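Local coordinates for alkaline phosphatase (Thermus thermophilus, PDB 7KWD), which probably hydrolyses phosphate monoesters as a homodimeric alkaline phosphatase, using two zinc ions and one magnesium ion, at residues Asp47-Asp53 with Ile274-Asn278; His318-Val322 with Gln432-Val438. Residue numbers count along the deposited sequence, not the author numbering.

Both interactions are fully buried and lie next to each other at the metal centre, their centres about 8 Å apart. Interaction 1 sets the loop after strand 40-46 against helix 273-280. Across it run a weak backbone bond, a weak bond from the Asn278 carboxamide to a backbone carbonyl, and a stronger one from that carboxamide to the Asp53 carboxylate. Interaction 2 joins strand 310-325 to strand 433-434 by two backbone hydrogen bonds and a histidine stack. Each contributes one ligand to each zinc ion; the magnesium ion is bound in interaction 1. The two contacts meet where Asp275 OD1 lies 2.6 Å from Thr320 OG1, a probable hydrogen bond. Both also reach the second subunit of the homodimer.

Interaction 1: Asp47-Asp53 with Ile274-Asn278; sequences DGFSWED and IDHAN. With MG (magnesium ion), chain D; ZN (zinc ion), chain E; ZN (zinc ion), chain F.
The segment 47-53 leaves strand 40-46 as a loop and enters helix 51-65. It passes helix 273-280, closest at Gly48 and Asp275, whose CA atoms are 3.9 Å apart. Gly48 has a positive phi (75/16). A CB here would clash with Asp275 CA. Ile274 to Asn278 are helical. Asp47 O accepts a weak bond from Asp275 N (2.8 Å). Gly48 O accepts another weak one from Asn278 ND2 (2.9 Å). Asn278 ND2 makes a better bond to Asp53 OD2 (2.8 Å), and Asn278 OD1 is satisfied by Thr286. Asp53 OD2 also accepts from Ser50 N (2.9 Å). In return Ser50 OG (chi1 p) accepts from Asp53 N (3.2 Å) and weakly from Glu52 N (3.2 Å). This is a capping box with Ser50 as N-cap. The loop and the helix each carry a metal ligand of the alkaline phosphatase active site, Asp47 and Asp275. Asp47 (chi1 t) bridges two metals: OD2 binds magnesium at 2.1 Å, beside three waters, Thr148 and Glu270, and OD1 binds one zinc (chain E) at 2.2 Å. Asp275 (chi1 t) binds the other zinc (chain F) through OD2 at 2.0 Å, with His279 and His433. Its OD1 is hydrogen-bonded to Thr320. Ile274 CG2 packs 4.1 Å from Phe49 CB, at the edge of the ring.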
loop_
_atom_site.group_PDB
_atom_site.type_symbol
_atom_site.label_atom_id
_atom_site.label_comp_id
_atom_site.label_asym_id
_atom_site.label_seq_id
_atom_site.Cartn_x
_atom_site.Cartn_y
_atom_site.Cartn_z
ATOM N N ASP A 47 -12.445 -2.111 -7.344
ATOM C CA ASP A 47 -11.482 -2.511 -8.353
ATOM C C ASP A 47 -10.294 -1.554 -8.368
ATOM O O ASP A 47 -10.472 -0.347 -8.485
ATOM C CB ASP A 47 -12.139 -2.557 -9.731
ATOM C CG ASP A 47 -11.376 -3.417 -10.678
ATOM O OD1 ASP A 47 -10.173 -3.118 -10.836
ATOM O OD2 ASP A 47 -11.954 -4.403 -11.219
ATOM N N GLY A 48 -9.090 -2.094 -8.256
ATOM C CA GLY A 48 -7.877 -1.290 -8.334
ATOM C C GLY A 48 -7.559 -0.445 -7.117
ATOM O O GLY A 48 -6.665 0.418 -7.174
ATOM N N PHE A 49 -8.202 -0.732 -5.985
ATOM C CA PHE A 49 -8.169 0.119 -4.804
ATOM C C PHE A 49 -6.969 -0.211 -3.933
ATOM O O PHE A 49 -6.845 -1.323 -3.419
ATOM C CB PHE A 49 -9.475 -0.069 -4.032
ATOM C CG PHE A 49 -9.619 0.749 -2.779
ATOM C CD1 PHE A 49 -9.777 2.124 -2.837
ATOM C CD2 PHE A 49 -9.671 0.114 -1.517
ATOM C CE1 PHE A 49 -9.969 2.875 -1.684
ATOM C CE2 PHE A 49 -9.851 0.859 -0.366
ATOM C CZ PHE A 49 -10.022 2.235 -0.444
ATOM N N SER A 50 -6.098 0.771 -3.761
ATOM C CA SER A 50 -4.879 0.596 -2.978
ATOM C C SER A 50 -5.017 1.258 -1.623
ATOM O O SER A 50 -5.974 1.997 -1.364
ATOM C CB SER A 50 -3.687 1.196 -3.732
ATOM O OG SER A 50 -3.721 2.585 -3.631
ATOM N N TRP A 51 -4.032 0.992 -0.752
ATOM C CA TRP A 51 -3.998 1.644 0.552
ATOM C C TRP A 51 -3.603 3.104 0.429
ATOM O O TRP A 51 -3.918 3.905 1.325
ATOM C CB TRP A 51 -3.050 0.886 1.502
ATOM C CG TRP A 51 -3.614 -0.488 1.887
ATOM C CD1 TRP A 51 -3.090 -1.722 1.588
ATOM C CD2 TRP A 51 -4.816 -0.735 2.635
ATOM N NE1 TRP A 51 -3.910 -2.716 2.094
ATOM C CE2 TRP A 51 -4.966 -2.126 2.746
ATOM C CE3 TRP A 51 -5.775 0.097 3.231
ATOM C CZ2 TRP A 51 -6.037 -2.704 3.431
ATOM C CZ3 TRP A 51 -6.832 -0.483 3.918
ATOM C CH2 TRP A 51 -6.947 -1.871 4.010
ATOM N N GLU A 52 -2.954 3.501 -0.662
ATOM C CA GLU A 52 -2.743 4.930 -0.849
ATOM C C GLU A 52 -4.065 5.617 -1.154
ATOM O O GLU A 52 -4.345 6.676 -0.594
ATOM C CB GLU A 52 -1.727 5.212 -1.953
ATOM C CG GLU A 52 -0.355 4.592 -1.732
ATOM C CD GLU A 52 0.404 5.137 -0.514
ATOM O OE1 GLU A 52 1.371 4.472 -0.102
ATOM O OE2 GLU A 52 0.034 6.206 0.031
ATOM N N ASP A 53 -4.908 5.014 -2.012
ATOM C CA ASP A 53 -6.216 5.603 -2.254
ATOM C C ASP A 53 -6.982 5.750 -0.953
ATOM O O ASP A 53 -7.712 6.732 -0.745
ATOM C CB ASP A 53 -7.098 4.759 -3.200
ATOM C CG ASP A 53 -6.406 4.394 -4.522
ATOM O OD1 ASP A 53 -5.580 5.190 -5.007
ATOM O OD2 ASP A 53 -6.723 3.319 -5.087
ATOM N N ILE A 274 -12.495 2.965 -9.961
ATOM C CA ILE A 274 -11.333 3.288 -9.142
ATOM C C ILE A 274 -10.071 2.876 -9.880
ATOM O O ILE A 274 -9.132 3.665 -10.024
ATOM C CB ILE A 274 -11.428 2.601 -7.769
ATOM C CG1 ILE A 274 -12.619 3.157 -6.974
ATOM C CG2 ILE A 274 -10.105 2.723 -7.025
ATOM C CD1 ILE A 274 -12.971 2.295 -5.742
ATOM N N ASP A 275 -10.046 1.623 -10.364
ATOM C CA ASP A 275 -8.956 1.120 -11.197
ATOM C C ASP A 275 -8.666 2.064 -12.357
ATOM O O ASP A 275 -7.531 2.497 -12.546
ATOM C CB ASP A 275 -9.327 -0.283 -11.699
ATOM C CG ASP A 275 -8.253 -0.923 -12.516
ATOM O OD1 ASP A 275 -7.136 -1.125 -11.965
ATOM O OD2 ASP A 275 -8.535 -1.253 -13.696
ATOM N N HIS A 276 -9.703 2.449 -13.099
ATOM C CA HIS A 276 -9.504 3.255 -14.296
ATOM C C HIS A 276 -8.891 4.602 -13.958
ATOM O O HIS A 276 -7.971 5.064 -14.636
ATOM C CB HIS A 276 -10.832 3.456 -15.024
ATOM C CG HIS A 276 -11.441 2.175 -15.487
ATOM N ND1 HIS A 276 -12.699 2.103 -16.019
ATOM C CD2 HIS A 276 -10.970 0.907 -15.467
ATOM C CE1 HIS A 276 -12.983 0.851 -16.330
ATOM N NE2 HIS A 276 -11.949 0.103 -16.005
ATOM N N ALA A 277 -9.408 5.264 -12.921
ATOM C CA ALA A 277 -8.835 6.544 -12.542
ATOM C C ALA A 277 -7.392 6.372 -12.131
ATOM O O ALA A 277 -6.554 7.233 -12.408
ATOM C CB ALA A 277 -9.634 7.175 -11.406
ATOM N N ASN A 278 -7.085 5.272 -11.436
ATOM C CA ASN A 278 -5.700 5.060 -11.032
ATOM C C ASN A 278 -4.819 4.841 -12.241
ATOM O O ASN A 278 -3.641 5.232 -12.223
ATOM C CB ASN A 278 -5.591 3.886 -10.067
ATOM C CG ASN A 278 -6.120 4.236 -8.668
ATOM O OD1 ASN A 278 -6.211 5.397 -8.290
ATOM N ND2 ASN A 278 -6.479 3.211 -7.919
HETATM MG MG MG D . -13.413 -4.532 -12.795
HETATM ZN ZN ZN E . -9.297 -5.056 -11.403
HETATM ZN ZN ZN F . -6.908 -2.123 -14.444
HETATM O O HOH W 1 -14.998 -4.984 -14.132
HETATM O O HOH W 2 -12.243 -5.148 -14.234
HETATM O O HOH W 3 -12.772 -2.371 -13.369
#

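Interaction 2: His318-Val322 with Gln432-Val438; sequences HATGV and QHTASPV. With ZN (zinc ion), chain E; ZN (zinc ion), chain F.
His318 to Val322 and Gln432 to Val438 run antiparallel, with a short, weakly bonded strand in each. Thr320 and His433 form a non-hydrogen-bonded pair, CA atoms 3.9 Å apart. Thr434 N donates to Ala319 O (2.9 Å), and Gly321 N to Gln432 O (2.9 Å). Gly321 has angles of 115/-101, strained for any other residue, and a cis peptide leads into Val322. His318 (chi1 p, chi2 79°) and His433 (chi1 m, chi2 174°) turn their rings into a face-to-face stack, with centroids 3.7 Å apart and planes at 23°. Each ring serves a different zinc of the two-zinc active site of the alkaline phosphatase family: His318 NE2 binds one (chain E) and His433 NE2 the other (chain F), both at 2.2 Å. His318 ND1 donates to Ala319 O (3.1 Å), and His433 ND1 is bonded to Thr93 O. Thr320 (chi1 m) points to the same side of the sheet as His433, its OG1 3.2 Å from His433 CD2 and hydrogen-bonded to Asp275. Ala319 CB packs 3.8 Å from Val438 CG1. Water 4 accepts from Ala319 N (3.1 Å) and donates to Thr434 O (2.7 Å) and Ser436 O (2.6 Å). Thr434 (chi1 p) bonds through OG1 to Glu52 of the second subunit.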
loop_
_atom_site.group_PDB
_atom_site.type_symbol
_atom_site.label_atom_id
_atom_site.label_comp_id
_atom_site.label_asym_id
_atom_site.label_seq_id
_atom_site.Cartn_x
_atom_site.Cartn_y
_atom_site.Cartn_z
ATOM N N HIS A 318 -7.132 -5.834 -6.558
ATOM C CA HIS A 318 -5.696 -5.584 -6.632
ATOM C C HIS A 318 -5.519 -4.070 -6.511
ATOM O O HIS A 318 -6.471 -3.298 -6.696
ATOM C CB HIS A 318 -5.068 -6.038 -7.954
ATOM C CG HIS A 318 -5.792 -5.478 -9.122
ATOM N ND1 HIS A 318 -5.604 -4.181 -9.556
ATOM C CD2 HIS A 318 -6.791 -5.984 -9.865
ATOM C CE1 HIS A 318 -6.429 -3.930 -10.545
ATOM N NE2 HIS A 318 -7.144 -5.015 -10.761
ATOM N N ALA A 319 -4.287 -3.665 -6.253
ATOM C CA ALA A 319 -3.923 -2.269 -6.253
ATOM C C ALA A 319 -3.558 -1.816 -7.665
ATOM O O ALA A 319 -3.111 -2.611 -8.499
ATOM C CB ALA A 319 -2.743 -2.024 -5.310
ATOM N N THR A 320 -3.736 -0.515 -7.915
ATOM C CA THR A 320 -3.385 0.073 -9.202
ATOM C C THR A 320 -2.781 1.451 -8.996
ATOM O O THR A 320 -3.314 2.273 -8.237
ATOM C CB THR A 320 -4.602 0.155 -10.123
ATOM O OG1 THR A 320 -5.051 -1.163 -10.351
ATOM C CG2 THR A 320 -4.234 0.820 -11.480
ATOM N N GLY A 321 -1.685 1.697 -9.706
ATOM C CA GLY A 321 -0.970 2.944 -9.632
ATOM C C GLY A 321 0.417 2.743 -9.064
ATOM O O GLY A 321 1.305 2.278 -9.776
ATOM N N VAL A 322 0.638 3.055 -7.782
ATOM C CA VAL A 322 -0.375 3.517 -6.865
ATOM C C VAL A 322 -0.166 4.998 -6.635
ATOM O O VAL A 322 0.973 5.492 -6.750
ATOM C CB VAL A 322 -0.323 2.735 -5.526
ATOM C CG1 VAL A 322 -0.702 1.266 -5.753
ATOM C CG2 VAL A 322 1.018 2.854 -4.853
ATOM N N GLN A 432 -0.166 1.272 -14.125
ATOM C CA GLN A 432 -0.628 -0.113 -14.189
ATOM C C GLN A 432 -0.921 -0.674 -12.793
ATOM O O GLN A 432 -0.678 -0.033 -11.775
ATOM C CB GLN A 432 0.437 -0.978 -14.898
ATOM C CG GLN A 432 0.656 -0.609 -16.359
ATOM C CD GLN A 432 1.718 0.474 -16.533
ATOM O OE1 GLN A 432 1.383 1.649 -16.627
ATOM N NE2 GLN A 432 2.994 0.082 -16.551
ATOM N N HIS A 433 -1.440 -1.908 -12.755
ATOM C CA HIS A 433 -1.641 -2.609 -11.486
ATOM C C HIS A 433 -0.308 -2.845 -10.783
ATOM O O HIS A 433 0.758 -2.892 -11.407
ATOM C CB HIS A 433 -2.287 -3.970 -11.690
ATOM C CG HIS A 433 -3.555 -3.917 -12.457
ATOM N ND1 HIS A 433 -4.228 -5.051 -12.855
ATOM C CD2 HIS A 433 -4.278 -2.865 -12.913
ATOM C CE1 HIS A 433 -5.310 -4.704 -13.534
ATOM N NE2 HIS A 433 -5.352 -3.390 -13.591
ATOM N N THR A 434 -0.373 -3.003 -9.474
ATOM C CA THR A 434 0.796 -3.350 -8.676
ATOM C C THR A 434 0.509 -4.620 -7.885
ATOM O O THR A 434 -0.610 -5.136 -7.865
ATOM C CB THR A 434 1.205 -2.214 -7.732
ATOM O OG1 THR A 434 0.179 -2.025 -6.739
ATOM C CG2 THR A 434 1.427 -0.895 -8.497
ATOM N N ALA A 435 1.552 -5.125 -7.237
ATOM C CA ALA A 435 1.546 -6.439 -6.604
ATOM C C ALA A 435 1.168 -6.408 -5.124
ATOM O O ALA A 435 1.098 -7.466 -4.481
ATOM C CB ALA A 435 2.932 -7.070 -6.711
ATOM N N SER A 436 0.946 -5.241 -4.577
ATOM C CA SER A 436 0.640 -5.090 -3.160
ATOM C C SER A 436 -0.536 -5.971 -2.721
ATOM O O SER A 436 -1.572 -6.026 -3.404
ATOM C CB SER A 436 0.290 -3.614 -2.895
ATOM O OG SER A 436 -0.345 -3.481 -1.630
ATOM N N PRO A 437 -0.482 -6.558 -1.539
ATOM C CA PRO A 437 -1.715 -7.120 -0.964
ATOM C C PRO A 437 -2.706 -6.007 -0.636
ATOM O O PRO A 437 -2.321 -4.864 -0.375
ATOM C CB PRO A 437 -1.232 -7.847 0.292
ATOM C CG PRO A 437 0.110 -7.270 0.595
ATOM C CD PRO A 437 0.697 -6.816 -0.705
ATOM N N VAL A 438 -3.999 -6.332 -0.693
ATOM C CA VAL A 438 -5.043 -5.320 -0.596
ATOM C C VAL A 438 -6.157 -5.784 0.345
ATOM O O VAL A 438 -6.147 -6.892 0.880
ATOM C CB VAL A 438 -5.622 -4.967 -1.983
ATOM C CG1 VAL A 438 -4.553 -4.240 -2.789
ATOM C CG2 VAL A 438 -6.081 -6.240 -2.677
HETATM ZN ZN ZN E . -9.297 -5.056 -11.403
HETATM ZN ZN ZN F . -6.908 -2.123 -14.444
HETATM O O HOH W 4 -2.299 -5.955 -5.925
#